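Local coordinates for hypothetical protein AF2198 (Archaeoglobus fulgidus, PDB 1OI0) that probably acts as a zinc metallopeptidase of the JAB1/MPN family, whose relatives include deubiquitinating enzymes of the proteasome, at residues A[93-98]-A[104-109]. Residues are numbered along the deposited sequence; the frame is centred on the assembly and turned at random.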
ATOM      1  N   TYR A  93      -7.493  -2.195  -4.022  1.00 19.71           N
ATOM      2  CA  TYR A  93      -6.687  -1.030  -3.686  1.00 19.89           C
ATOM      3  C   TYR A  93      -5.198  -1.300  -3.663  1.00 16.35           C
ATOM      4  O   TYR A  93      -4.755  -2.368  -3.251  1.00 19.18           O
ATOM      5  CB  TYR A  93      -7.117  -0.496  -2.325  1.00 22.48           C
ATOM      6  CG  TYR A  93      -8.595  -0.214  -2.258  1.00 25.78           C
ATOM      7  CD1 TYR A  93      -9.134   0.912  -2.873  1.00 25.38           C
ATOM      8  CD2 TYR A  93      -9.461  -1.096  -1.618  1.00 23.99           C
ATOM      9  CE1 TYR A  93     -10.504   1.155  -2.854  1.00 26.23           C
ATOM     10  CE2 TYR A  93     -10.831  -0.865  -1.594  1.00 27.37           C
ATOM     11  CZ  TYR A  93     -11.342   0.262  -2.214  1.00 29.12           C
ATOM     12  OH  TYR A  93     -12.694   0.502  -2.190  1.00 30.29           O
ATOM     13  N   HIS A  94      -4.430  -0.311  -4.102  1.00 18.71           N
ATOM     14  CA  HIS A  94      -2.984  -0.448  -4.134  1.00 18.44           C
ATOM     15  C   HIS A  94      -2.281   0.825  -3.704  1.00 15.83           C
ATOM     16  O   HIS A  94      -2.420   1.875  -4.325  1.00 19.89           O
ATOM     17  CB  HIS A  94      -2.543  -0.867  -5.537  1.00 19.16           C
ATOM     18  CG  HIS A  94      -3.167  -2.147  -5.998  1.00 16.19           C
ATOM     19  ND1 HIS A  94      -4.383  -2.190  -6.648  1.00 23.33           N
ATOM     20  CD2 HIS A  94      -2.780  -3.434  -5.839  1.00 16.87           C
ATOM     21  CE1 HIS A  94      -4.716  -3.449  -6.869  1.00 18.26           C
ATOM     22  NE2 HIS A  94      -3.761  -4.224  -6.388  1.00 23.08           N
ATOM     23  N   ILE A  95      -1.519   0.717  -2.621  1.00 17.58           N
ATOM     24  CA  ILE A  95      -0.794   1.855  -2.083  1.00 16.64           C
ATOM     25  C   ILE A  95       0.671   1.870  -2.505  1.00 13.43           C
ATOM     26  O   ILE A  95       1.308   0.827  -2.612  1.00 14.76           O
ATOM     27  CB  ILE A  95      -0.832   1.848  -0.540  1.00 19.18           C
ATOM     28  CG1 ILE A  95      -2.276   1.987  -0.057  1.00 20.74           C
ATOM     29  CG2 ILE A  95       0.057   2.958   0.020  1.00 18.97           C
ATOM     30  CD1 ILE A  95      -2.429   1.810   1.441  1.00 20.23           C
ATOM     31  N   ILE A  96       1.177   3.062  -2.775  1.00 15.42           N
ATOM     32  CA  ILE A  96       2.588   3.229  -3.099  1.00 15.97           C
ATOM     33  C   ILE A  96       3.119   4.246  -2.101  1.00 17.10           C
ATOM     34  O   ILE A  96       2.527   5.312  -1.920  1.00 18.05           O
ATOM     35  CB  ILE A  96       2.830   3.802  -4.516  1.00 15.39           C
ATOM     36  CG1 ILE A  96       2.371   2.805  -5.581  1.00 16.61           C
ATOM     37  CG2 ILE A  96       4.324   4.111  -4.700  1.00 16.70           C
ATOM     38  CD1 ILE A  96       2.624   3.279  -6.996  1.00 19.01           C
ATOM     39  N   VAL A  97       4.212   3.904  -1.426  1.00 17.24           N
ATOM     40  CA  VAL A  97       4.834   4.828  -0.490  1.00 17.82           C
ATOM     41  C   VAL A  97       6.170   5.129  -1.145  1.00 19.49           C
ATOM     42  O   VAL A  97       6.696   4.304  -1.889  1.00 19.06           O
ATOM     43  CB  VAL A  97       5.028   4.209   0.924  1.00 17.04           C
ATOM     44  CG1 VAL A  97       3.680   3.801   1.494  1.00 16.07           C
ATOM     45  CG2 VAL A  97       5.956   3.021   0.863  1.00 19.17           C
ATOM     46  N   CYS A  98       6.723   6.305  -0.880  1.00 17.12           N
ATOM     47  CA  CYS A  98       7.970   6.686  -1.526  1.00 19.86           C
ATOM     48  C   CYS A  98       8.906   7.444  -0.599  1.00 20.78           C
ATOM     49  O   CYS A  98       8.489   7.985   0.424  1.00 18.52           O
ATOM     50  CB  CYS A  98       7.636   7.550  -2.749  1.00 20.43           C
ATOM     51  SG  CYS A  98       6.446   8.876  -2.339  1.00 25.41           S
ATOM     52  N   ASN A 104       3.221  11.615   5.097  1.00 28.28           N
ATOM     53  CA  ASN A 104       2.372  11.833   3.932  1.00 29.51           C
ATOM     54  C   ASN A 104       2.964  11.334   2.616  1.00 27.58           C
ATOM     55  O   ASN A 104       2.470  11.669   1.538  1.00 26.06           O
ATOM     56  CB  ASN A 104       2.043  13.320   3.813  1.00 32.62           C
ATOM     57  CG  ASN A 104       1.417  13.876   5.078  1.00 38.00           C
ATOM     58  OD1 ASN A 104       0.408  13.362   5.563  1.00 40.22           O
ATOM     59  ND2 ASN A 104       2.016  14.930   5.621  1.00 39.94           N
ATOM     60  N   SER A 105       4.013  10.522   2.708  1.00 24.00           N
ATOM     61  CA  SER A 105       4.672   9.986   1.524  1.00 22.99           C
ATOM     62  C   SER A 105       3.988   8.722   1.007  1.00 21.06           C
ATOM     63  O   SER A 105       4.620   7.676   0.867  1.00 21.02           O
ATOM     64  CB  SER A 105       6.137   9.687   1.845  1.00 22.14           C
ATOM     65  OG  SER A 105       6.807  10.868   2.249  1.00 24.66           O
ATOM     66  N   TRP A 106       2.696   8.826   0.716  1.00 19.16           N
ATOM     67  CA  TRP A 106       1.939   7.688   0.223  1.00 20.16           C
ATOM     68  C   TRP A 106       0.727   8.118  -0.591  1.00 19.16           C
ATOM     69  O   TRP A 106       0.191   9.211  -0.400  1.00 22.66           O
ATOM     70  CB  TRP A 106       1.467   6.822   1.391  1.00 19.93           C
ATOM     71  CG  TRP A 106       0.462   7.501   2.287  1.00 21.00           C
ATOM     72  CD1 TRP A 106       0.728   8.334   3.334  1.00 22.71           C
ATOM     73  CD2 TRP A 106      -0.966   7.422   2.190  1.00 21.20           C
ATOM     74  NE1 TRP A 106      -0.448   8.778   3.899  1.00 22.57           N
ATOM     75  CE2 TRP A 106      -1.501   8.235   3.213  1.00 24.45           C
ATOM     76  CE3 TRP A 106      -1.844   6.744   1.334  1.00 22.50           C
ATOM     77  CZ2 TRP A 106      -2.876   8.386   3.407  1.00 23.08           C
ATOM     78  CZ3 TRP A 106      -3.213   6.894   1.526  1.00 27.10           C
ATOM     79  CH2 TRP A 106      -3.715   7.712   2.556  1.00 25.96           C
ATOM     80  N   LYS A 107       0.309   7.242  -1.497  1.00 18.85           N
ATOM     81  CA  LYS A 107      -0.860   7.473  -2.343  1.00 19.23           C
ATOM     82  C   LYS A 107      -1.522   6.125  -2.612  1.00 18.67           C
ATOM     83  O   LYS A 107      -0.853   5.094  -2.638  1.00 19.12           O
ATOM     84  CB  LYS A 107      -0.456   8.133  -3.667  1.00 20.95           C
ATOM     85  CG  LYS A 107       0.180   9.500  -3.509  1.00 27.02           C
ATOM     86  CD  LYS A 107       0.498  10.120  -4.857  1.00 33.43           C
ATOM     87  CE  LYS A 107       1.165  11.474  -4.694  1.00 37.14           C
ATOM     88  NZ  LYS A 107       0.311  12.418  -3.920  1.00 39.66           N
ATOM     89  N   CYS A 108      -2.839   6.128  -2.798  1.00 16.96           N
ATOM     90  CA  CYS A 108      -3.565   4.894  -3.066  1.00 19.67           C
ATOM     91  C   CYS A 108      -4.203   4.951  -4.450  1.00 16.54           C
ATOM     92  O   CYS A 108      -4.632   6.014  -4.906  1.00 19.89           O
ATOM     93  CB  CYS A 108      -4.649   4.670  -2.003  1.00 20.82           C
ATOM     94  SG  CYS A 108      -5.426   3.033  -2.044  1.00 21.40           S
ATOM     95  N   TYR A 109      -4.255   3.799  -5.109  1.00 18.86           N
ATOM     96  CA  TYR A 109      -4.827   3.685  -6.447  1.00 18.98           C
ATOM     97  C   TYR A 109      -5.774   2.494  -6.522  1.00 17.36           C
ATOM     98  O   TYR A 109      -5.702   1.582  -5.701  1.00 19.19           O
ATOM     99  CB  TYR A 109      -3.710   3.505  -7.487  1.00 20.08           C
ATOM    100  CG  TYR A 109      -2.636   4.564  -7.420  1.00 17.40           C
ATOM    101  CD1 TYR A 109      -1.548   4.436  -6.551  1.00 18.36           C
ATOM    102  CD2 TYR A 109      -2.735   5.728  -8.183  1.00 17.43           C
ATOM    103  CE1 TYR A 109      -0.594   5.441  -6.446  1.00 18.90           C
ATOM    104  CE2 TYR A 109      -1.792   6.739  -8.081  1.00 20.25           C
ATOM    105  CZ  TYR A 109      -0.720   6.589  -7.209  1.00 18.41           C
ATOM    106  OH  TYR A 109       0.214   7.590  -7.102  1.00 23.57           O
TER
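His94 and Tyr109 form an antiparallel hydrogen-bonded pair: His94 N reaches Tyr109 O at 2.8 Å, and Tyr109 N returns the bond to His94 O at 2.8 Å. Two residues on, Ile96 and Lys107 repeat the exchange; Ile96 N meets Lys107 O at 2.9 Å in the straighter bond, with an N-H...O angle of 167°, and Lys107 N bonds back to Ile96 O. A single longer bond, Cys98 N to Ser105 O at 3.1 Å, ends the ladder on the turn side, its donor standing above the carbonyl plane. Between these rungs lie the non-hydrogen-bonded pairs Ile95-Cys108 and Val97-Trp106, where CA-H groups lean on the carbonyl oxygens. The result is a beta hairpin within the mixed sheet of the JAB1/MPN fold; its 93-98 strand also pairs, in parallel, with strand 64-72, which brings the zinc ligands His70 and His72.

Side chains alternate between the two faces of the sheet. Tyr109, its CG anti to the carbonyl carbon (chi1 -53°), is turned so that CD1 and the ring edge pass His94 O and CE1 rests on Ile96 CD1 at 3.9 Å. Ile96 in turn lies beside the zinc site, next to the ligands His70 and Asp83, while the Tyr109 hydroxyl is hydrogen-bonded to the carbonyl of Cys77, the disulfide partner of Cys98. A leucine in place of Tyr109 would probably leave that carbonyl without its hydroxyl mate and Ile96 with less cover beside the metal site. On the other face, the Cys108 sulfur lies 3.9 Å from both Ile95 CG1 and Tyr93 CB, and the Val97 and Trp106 side chains cross at an angle, CG1 of Val97 touching CB of Trp106 at 3.7 Å; helix 8-21 covers the Val97-Trp106 end, while Leu118 lies against Ile95 and Cys108.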